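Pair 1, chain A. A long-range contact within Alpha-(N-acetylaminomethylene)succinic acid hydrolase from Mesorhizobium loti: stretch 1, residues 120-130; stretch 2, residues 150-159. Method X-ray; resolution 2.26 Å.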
# COMPACT_ATOMS: atom_id res chain seq x y z
N TYR A 120 -25.23 5.97 -5.16
CA TYR A 120 -24.02 6.79 -5.15
C TYR A 120 -22.95 6.26 -6.10
O TYR A 120 -22.19 7.03 -6.70
CB TYR A 120 -23.40 6.87 -3.75
CG TYR A 120 -24.11 7.75 -2.75
CD1 TYR A 120 -25.10 7.24 -1.91
CD2 TYR A 120 -23.76 9.10 -2.61
CE1 TYR A 120 -25.71 8.03 -0.94
CE2 TYR A 120 -24.36 9.90 -1.65
CZ TYR A 120 -25.33 9.36 -0.81
OH TYR A 120 -25.95 10.16 0.13
N ALA A 121 -22.88 4.93 -6.22
CA ALA A 121 -21.90 4.30 -7.09
C ALA A 121 -22.17 4.62 -8.57
O ALA A 121 -21.24 4.94 -9.32
CB ALA A 121 -21.90 2.78 -6.87
N ASP A 122 -23.43 4.55 -8.97
CA ASP A 122 -23.79 4.85 -10.34
C ASP A 122 -23.52 6.32 -10.63
O ASP A 122 -23.17 6.68 -11.76
CB ASP A 122 -25.26 4.51 -10.62
CG ASP A 122 -25.55 3.01 -10.54
OD1 ASP A 122 -24.61 2.21 -10.75
OD2 ASP A 122 -26.71 2.64 -10.26
N ASP A 123 -23.67 7.18 -9.62
CA ASP A 123 -23.40 8.61 -9.81
C ASP A 123 -21.96 8.81 -10.21
O ASP A 123 -21.65 9.65 -11.05
CB ASP A 123 -23.66 9.40 -8.52
CG ASP A 123 -25.12 9.69 -8.30
OD1 ASP A 123 -25.46 10.14 -7.18
OD2 ASP A 123 -25.93 9.49 -9.22
N ILE A 124 -21.06 8.03 -9.60
CA ILE A 124 -19.63 8.13 -9.88
C ILE A 124 -19.30 7.70 -11.31
O ILE A 124 -18.54 8.37 -12.00
CB ILE A 124 -18.82 7.27 -8.86
CG1 ILE A 124 -19.07 7.82 -7.44
CG2 ILE A 124 -17.32 7.30 -9.19
CD1 ILE A 124 -18.33 7.10 -6.34
N ALA A 125 -19.86 6.58 -11.74
CA ALA A 125 -19.64 6.10 -13.10
C ALA A 125 -20.14 7.16 -14.07
O ALA A 125 -19.43 7.55 -15.01
CB ALA A 125 -20.39 4.80 -13.32
N GLY A 126 -21.36 7.64 -13.84
CA GLY A 126 -21.93 8.66 -14.70
C GLY A 126 -21.02 9.87 -14.83
O GLY A 126 -20.80 10.37 -15.93
N LEU A 127 -20.47 10.32 -13.71
CA LEU A 127 -19.60 11.48 -13.68
C LEU A 127 -18.27 11.23 -14.40
O LEU A 127 -17.74 12.10 -15.10
CB LEU A 127 -19.38 11.91 -12.23
CG LEU A 127 -18.66 13.21 -11.88
CD1 LEU A 127 -17.18 13.01 -12.05
CD2 LEU A 127 -19.17 14.36 -12.73
N ILE A 128 -17.71 10.03 -14.23
CA ILE A 128 -16.47 9.72 -14.90
C ILE A 128 -16.71 9.72 -16.41
O ILE A 128 -15.92 10.27 -17.18
CB ILE A 128 -15.91 8.36 -14.43
CG1 ILE A 128 -15.56 8.44 -12.94
CG2 ILE A 128 -14.65 8.00 -15.22
CD1 ILE A 128 -15.21 7.12 -12.31
N ARG A 129 -17.82 9.11 -16.84
CA ARG A 129 -18.16 9.07 -18.26
C ARG A 129 -18.40 10.47 -18.81
O ARG A 129 -17.89 10.82 -19.88
CB ARG A 129 -19.43 8.24 -18.49
CG ARG A 129 -19.21 6.75 -18.45
CD ARG A 129 -20.51 6.04 -18.15
NE ARG A 129 -20.35 4.59 -18.08
CZ ARG A 129 -21.24 3.78 -17.53
NH1 ARG A 129 -22.35 4.27 -17.00
NH2 ARG A 129 -21.03 2.46 -17.53
N THR A 130 -19.17 11.27 -18.08
CA THR A 130 -19.49 12.63 -18.50
C THR A 130 -18.25 13.52 -18.59
O THR A 130 -18.16 14.38 -19.46
CB THR A 130 -20.51 13.28 -17.55
OG1 THR A 130 -21.72 12.51 -17.57
CG2 THR A 130 -20.82 14.71 -17.98
N THR A 150 -17.40 0.54 -3.98
CA THR A 150 -18.55 -0.08 -4.64
C THR A 150 -18.46 0.22 -6.14
O THR A 150 -18.67 -0.65 -6.98
CB THR A 150 -19.88 0.47 -4.09
OG1 THR A 150 -19.98 0.19 -2.69
CG2 THR A 150 -21.07 -0.18 -4.80
N ALA A 151 -18.12 1.47 -6.47
CA ALA A 151 -17.99 1.89 -7.86
C ALA A 151 -16.89 1.12 -8.59
O ALA A 151 -17.10 0.63 -9.69
CB ALA A 151 -17.70 3.39 -7.91
N ALA A 152 -15.72 1.03 -7.96
CA ALA A 152 -14.58 0.33 -8.53
C ALA A 152 -14.88 -1.13 -8.83
O ALA A 152 -14.43 -1.68 -9.84
CB ALA A 152 -13.39 0.43 -7.59
N ALA A 153 -15.64 -1.77 -7.95
CA ALA A 153 -15.98 -3.17 -8.12
C ALA A 153 -17.04 -3.37 -9.20
O ALA A 153 -17.11 -4.43 -9.82
CB ALA A 153 -16.49 -3.74 -6.79
N LYS A 154 -17.86 -2.35 -9.43
CA LYS A 154 -18.91 -2.46 -10.43
C LYS A 154 -18.47 -1.89 -11.78
O LYS A 154 -18.97 -2.30 -12.82
CB LYS A 154 -20.18 -1.76 -9.95
CG LYS A 154 -21.39 -2.00 -10.84
CD LYS A 154 -22.64 -1.30 -10.29
CE LYS A 154 -23.81 -1.41 -11.27
NZ LYS A 154 -25.03 -0.68 -10.81
N TYR A 155 -17.53 -0.95 -11.77
CA TYR A 155 -17.04 -0.32 -13.00
C TYR A 155 -15.51 -0.34 -13.10
O TYR A 155 -14.87 0.71 -13.16
CB TYR A 155 -17.52 1.12 -13.09
CG TYR A 155 -19.02 1.26 -12.99
CD1 TYR A 155 -19.62 1.71 -11.82
CD2 TYR A 155 -19.83 0.94 -14.07
CE1 TYR A 155 -21.00 1.83 -11.73
CE2 TYR A 155 -21.21 1.06 -13.99
CZ TYR A 155 -21.79 1.51 -12.82
OH TYR A 155 -23.15 1.61 -12.74
N PRO A 156 -14.92 -1.54 -13.13
CA PRO A 156 -13.47 -1.75 -13.22
C PRO A 156 -12.75 -0.81 -14.17
O PRO A 156 -11.76 -0.17 -13.81
CB PRO A 156 -13.37 -3.20 -13.69
CG PRO A 156 -14.53 -3.83 -13.02
CD PRO A 156 -15.63 -2.82 -13.22
N ASP A 157 -13.27 -0.72 -15.40
CA ASP A 157 -12.68 0.11 -16.44
C ASP A 157 -12.69 1.62 -16.19
O ASP A 157 -11.81 2.34 -16.65
CB ASP A 157 -13.37 -0.20 -17.77
CG ASP A 157 -13.17 -1.65 -18.22
OD1 ASP A 157 -13.82 -2.07 -19.21
OD2 ASP A 157 -12.35 -2.37 -17.60
N LEU A 158 -13.68 2.11 -15.45
CA LEU A 158 -13.78 3.53 -15.18
C LEU A 158 -12.86 4.03 -14.06
O LEU A 158 -12.58 5.22 -13.95
CB LEU A 158 -15.23 3.90 -14.86
CG LEU A 158 -16.23 3.58 -15.97
CD1 LEU A 158 -17.65 3.93 -15.52
CD2 LEU A 158 -15.85 4.36 -17.23
N VAL A 159 -12.38 3.11 -13.23
CA VAL A 159 -11.53 3.51 -12.12
C VAL A 159 -10.17 2.82 -12.05
O VAL A 159 -10.05 1.60 -12.11
CB VAL A 159 -12.29 3.36 -10.77
CG1 VAL A 159 -13.30 2.24 -10.88
CG2 VAL A 159 -11.32 3.11 -9.62

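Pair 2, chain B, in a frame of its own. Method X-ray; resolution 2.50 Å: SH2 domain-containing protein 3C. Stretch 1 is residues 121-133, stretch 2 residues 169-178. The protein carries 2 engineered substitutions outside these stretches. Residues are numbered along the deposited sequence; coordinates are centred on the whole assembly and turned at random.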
# COMPACT_ATOMS: atom_id res chain seq x y z
N ALA B 121 20.89 -15.75 -21.67
CA ALA B 121 19.52 -16.02 -21.28
C ALA B 121 19.53 -17.12 -20.23
O ALA B 121 18.67 -17.17 -19.36
CB ALA B 121 18.69 -16.43 -22.49
N GLU B 122 20.53 -17.99 -20.31
CA GLU B 122 20.61 -19.12 -19.38
C GLU B 122 20.95 -18.74 -17.92
O GLU B 122 20.35 -19.26 -16.99
CB GLU B 122 21.60 -20.13 -19.92
CG GLU B 122 21.43 -21.53 -19.39
CD GLU B 122 22.34 -22.51 -20.10
OE1 GLU B 122 23.48 -22.69 -19.61
OE2 GLU B 122 21.92 -23.07 -21.16
N GLU B 123 21.92 -17.84 -17.73
CA GLU B 123 22.17 -17.27 -16.40
C GLU B 123 21.00 -16.45 -15.91
O GLU B 123 20.57 -16.59 -14.75
CB GLU B 123 23.39 -16.35 -16.41
CG GLU B 123 24.72 -17.05 -16.48
CD GLU B 123 25.86 -16.06 -16.62
OE1 GLU B 123 25.86 -15.05 -15.86
OE2 GLU B 123 26.72 -16.30 -17.51
N ARG B 124 20.50 -15.57 -16.78
CA ARG B 124 19.33 -14.77 -16.49
C ARG B 124 18.14 -15.62 -16.03
O ARG B 124 17.48 -15.27 -15.05
CB ARG B 124 18.93 -13.97 -17.71
CG ARG B 124 19.46 -12.57 -17.71
CD ARG B 124 18.44 -11.69 -18.38
NE ARG B 124 18.09 -12.23 -19.68
CZ ARG B 124 18.94 -12.29 -20.70
NH1 ARG B 124 20.17 -11.83 -20.55
NH2 ARG B 124 18.55 -12.79 -21.86
N ALA B 125 17.86 -16.72 -16.73
CA ALA B 125 16.77 -17.60 -16.32
C ALA B 125 16.94 -18.05 -14.88
O ALA B 125 15.99 -18.02 -14.11
CB ALA B 125 16.67 -18.84 -17.26
N ALA B 126 18.15 -18.46 -14.53
CA ALA B 126 18.46 -18.90 -13.16
C ALA B 126 18.25 -17.78 -12.13
O ALA B 126 17.74 -18.01 -11.04
CB ALA B 126 19.87 -19.43 -13.10
N LEU B 127 18.66 -16.57 -12.49
CA LEU B 127 18.38 -15.38 -11.68
C LEU B 127 16.86 -15.09 -11.59
O LEU B 127 16.35 -14.77 -10.52
CB LEU B 127 19.10 -14.17 -12.28
CG LEU B 127 18.90 -12.86 -11.49
CD1 LEU B 127 18.86 -13.13 -10.01
CD2 LEU B 127 19.98 -11.85 -11.83
N LEU B 128 16.17 -15.20 -12.72
CA LEU B 128 14.71 -15.10 -12.74
C LEU B 128 14.10 -16.16 -11.82
O LEU B 128 13.14 -15.90 -11.11
CB LEU B 128 14.19 -15.29 -14.17
CG LEU B 128 12.71 -15.04 -14.48
CD1 LEU B 128 12.41 -13.56 -14.37
CD2 LEU B 128 12.30 -15.55 -15.88
N HIS B 129 14.68 -17.35 -11.81
CA HIS B 129 14.11 -18.43 -11.02
C HIS B 129 14.26 -18.12 -9.54
O HIS B 129 13.44 -18.53 -8.71
CB HIS B 129 14.76 -19.78 -11.37
CG HIS B 129 14.38 -20.90 -10.45
ND1 HIS B 129 13.09 -21.33 -10.29
CD2 HIS B 129 15.14 -21.66 -9.62
CE1 HIS B 129 13.05 -22.32 -9.41
NE2 HIS B 129 14.28 -22.54 -8.99
N LYS B 130 15.32 -17.39 -9.22
CA LYS B 130 15.64 -17.07 -7.85
C LYS B 130 14.78 -15.89 -7.38
O LYS B 130 14.32 -15.86 -6.24
CB LYS B 130 17.12 -16.73 -7.73
CG LYS B 130 17.60 -16.64 -6.30
CD LYS B 130 18.91 -15.90 -6.21
CE LYS B 130 19.36 -15.82 -4.78
NZ LYS B 130 20.43 -14.81 -4.67
N THR B 131 14.54 -14.93 -8.27
CA THR B 131 13.57 -13.89 -7.97
C THR B 131 12.20 -14.48 -7.60
O THR B 131 11.58 -14.05 -6.64
CB THR B 131 13.41 -12.94 -9.14
OG1 THR B 131 14.68 -12.42 -9.50
CG2 THR B 131 12.51 -11.80 -8.74
N ILE B 132 11.75 -15.47 -8.36
CA ILE B 132 10.52 -16.21 -8.05
C ILE B 132 10.56 -16.93 -6.71
O ILE B 132 9.60 -16.89 -5.95
CB ILE B 132 10.18 -17.22 -9.20
CG1 ILE B 132 9.67 -16.47 -10.42
CG2 ILE B 132 9.15 -18.28 -8.77
CD1 ILE B 132 9.92 -17.22 -11.72
N GLN B 133 11.68 -17.59 -6.42
CA GLN B 133 11.90 -18.18 -5.11
C GLN B 133 11.79 -17.09 -4.02
O GLN B 133 11.16 -17.30 -2.98
CB GLN B 133 13.26 -18.88 -5.05
CG GLN B 133 13.37 -20.19 -5.88
OE1 GLN B 133 15.77 -20.32 -5.61
NE2 GLN B 133 14.60 -22.23 -5.42
N THR B 169 13.66 -20.60 -21.52
CA THR B 169 14.69 -21.36 -20.82
C THR B 169 14.37 -21.58 -19.33
O THR B 169 14.81 -22.58 -18.76
CB THR B 169 16.12 -20.81 -21.10
OG1 THR B 169 17.00 -21.16 -20.02
CG2 THR B 169 16.11 -19.34 -21.28
N LEU B 170 13.57 -20.68 -18.73
CA LEU B 170 13.09 -20.91 -17.36
C LEU B 170 12.14 -22.09 -17.37
O LEU B 170 12.08 -22.88 -16.42
CB LEU B 170 12.35 -19.69 -16.79
CG LEU B 170 11.71 -19.83 -15.40
CD1 LEU B 170 12.73 -19.57 -14.30
CD2 LEU B 170 10.52 -18.87 -15.20
N ARG B 171 11.39 -22.21 -18.46
CA ARG B 171 10.45 -23.29 -18.63
C ARG B 171 11.19 -24.62 -18.82
O ARG B 171 10.72 -25.67 -18.38
CB ARG B 171 9.55 -23.00 -19.83
CG ARG B 171 8.08 -22.83 -19.49
CD ARG B 171 7.37 -22.00 -20.55
NE ARG B 171 7.20 -20.62 -20.09
CZ ARG B 171 7.17 -19.56 -20.89
NH1 ARG B 171 7.30 -19.70 -22.21
NH2 ARG B 171 7.00 -18.34 -20.36
N GLN B 172 12.34 -24.55 -19.48
CA GLN B 172 13.14 -25.75 -19.76
C GLN B 172 13.90 -26.24 -18.54
O GLN B 172 13.86 -27.42 -18.21
CB GLN B 172 14.12 -25.49 -20.90
CG GLN B 172 13.53 -25.71 -22.28
CD GLN B 172 14.39 -25.09 -23.38
OE1 GLN B 172 15.50 -24.61 -23.13
NE2 GLN B 172 13.86 -25.08 -24.59
N ARG B 173 14.59 -25.31 -17.88
CA ARG B 173 15.57 -25.65 -16.86
C ARG B 173 15.06 -25.54 -15.44
O ARG B 173 15.60 -26.17 -14.52
CB ARG B 173 16.79 -24.75 -17.02
CG ARG B 173 17.56 -25.00 -18.30
CD ARG B 173 18.68 -23.99 -18.47
NE ARG B 173 19.83 -24.27 -17.61
CZ ARG B 173 20.72 -25.24 -17.82
NH1 ARG B 173 20.61 -26.05 -18.87
NH2 ARG B 173 21.73 -25.39 -16.97
N HIS B 174 14.03 -24.73 -15.24
CA HIS B 174 13.49 -24.48 -13.92
C HIS B 174 12.00 -24.70 -13.94
O HIS B 174 11.21 -23.83 -13.59
CB HIS B 174 13.82 -23.07 -13.48
CG HIS B 174 15.26 -22.71 -13.67
ND1 HIS B 174 16.25 -23.13 -12.81
CD2 HIS B 174 15.88 -22.01 -14.65
CE1 HIS B 174 17.41 -22.66 -13.23
NE2 HIS B 174 17.22 -21.99 -14.35
N THR B 175 11.63 -25.90 -14.35
CA THR B 175 10.24 -26.17 -14.62
C THR B 175 9.35 -25.97 -13.39
O THR B 175 8.27 -25.39 -13.50
CB THR B 175 10.06 -27.55 -15.22
OG1 THR B 175 10.98 -27.70 -16.32
CG2 THR B 175 8.64 -27.72 -15.70
N GLU B 176 9.79 -26.45 -12.23
CA GLU B 176 9.00 -26.24 -11.02
C GLU B 176 8.79 -24.76 -10.76
O GLU B 176 7.69 -24.33 -10.44
CB GLU B 176 9.63 -26.90 -9.80
CG GLU B 176 9.20 -28.35 -9.62
CD GLU B 176 9.25 -28.80 -8.17
OE1 GLU B 176 9.34 -27.93 -7.27
OE2 GLU B 176 9.20 -30.03 -7.94
N GLY B 177 9.85 -23.98 -10.90
CA GLY B 177 9.76 -22.54 -10.70
C GLY B 177 8.69 -21.90 -11.57
O GLY B 177 7.75 -21.27 -11.07
N ALA B 178 8.83 -22.06 -12.88
CA ALA B 178 7.93 -21.45 -13.84
C ALA B 178 6.45 -21.75 -13.54
O ALA B 178 5.59 -20.86 -13.67
CB ALA B 178 8.29 -21.91 -15.24
O HOH W 1 19.53 -21.51 -16.09

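Pair 1 and pair 2 place a long helix against a shorter helix that breaks into a turn, and N, CA and C of 14 central residues superpose with an RMSD of 0.6 Å. The helix axes approach to 8.8 Å and cross at -65° in pair 1; the corresponding values in pair 2 are 9.1 Å and -76°. In both, the same position ends the shorter helix: A:Tyr155 (phi/psi -129/62) matches B:His174 (-129/57), with CA atoms 0.5 Å apart after superposition. Each is an aromatic residue with chi1 in the m well, and after this break the chain returns towards the long helix, so that A:Leu158 and B:Gly177, three residues on, make contact with it.

The closest backbone approach lies at matched positions. A:Ala121 CA is 4.7 Å from A:Ala151 CA, and B:Ala125 CA is 5.1 Å from B:Leu170 CA. Alanine on the long helix is common to both, and its small side chain suits such proximity. The facing residue differs. In pair 1, A:Ala151 CB meets A:Ala121 CB at 4.4 Å and A:Ile124 CD1 at 4.1 Å. In pair 2, B:Leu170 reaches further, as a knob among B:Ala125, B:Leu128, B:His129 and B:Ile132; its CD2 lies 3.8 Å from B:Leu128 CD2 and 3.9 Å from B:Ile132 CD1. The covered area reflects this, 51 Å² for A:Ala151 against 74 Å² for B:Leu170.

The second exchange of bulk involves A:Ala125, matched by B:His129, and A:Leu158, matched by B:Gly177. In pair 1 the long helix supplies the small residue: A:Ala125 CB lies over the A:Tyr155 ring, 3.4 Å from its centroid and 13° off the normal, and 3.6 Å from A:Leu158 CD1. A:Leu158 also extends beneath A:Arg129, its CD1 3.8 Å from A:Arg129 NE and over one face of the guanidinium. In pair 2 the bulk is on the long helix. B:His129 and B:His174 have planes at 15° and centroids 4.7 Å apart, but are slid so that the rings barely overlap; instead, each CB sits over the other's ring, 4.0 Å from its centroid. B:Gly177 leaves room for the imidazole edge, with B:His129 CE1 3.5 Å from B:Gly177 CA. An ideal CB on that glycine would fall 2.2 Å from B:His129 ND1, a clash.

Polar chemistry diverges most around A:Asp122, which matches B:Ala126. A:Asp122 OD1 accepts hydrogen bonds from A:Tyr155 OH at 2.5 Å and from A:Lys154 NZ at 2.9 Å, the latter within a salt bridge, so one carboxylate oxygen ties down two consecutive residues. Pair 2 has no direct hydrogen bond between its stretches. A water bridges them instead: it donates to B:Glu122 O (2.6 Å from the water O), accepts from B:Arg173 NE (3.2 Å), and hydrogen-bonds B:His174 NE2 (2.9 Å). B:Arg173, matching A:Lys154, also forms a long salt bridge, B:Glu122 OE2 to B:Arg173 NH1 at 4.0 Å, with the oxygen well out of the guanidinium plane. Despite these differences, the buried areas are similar, 515 and 544 Å².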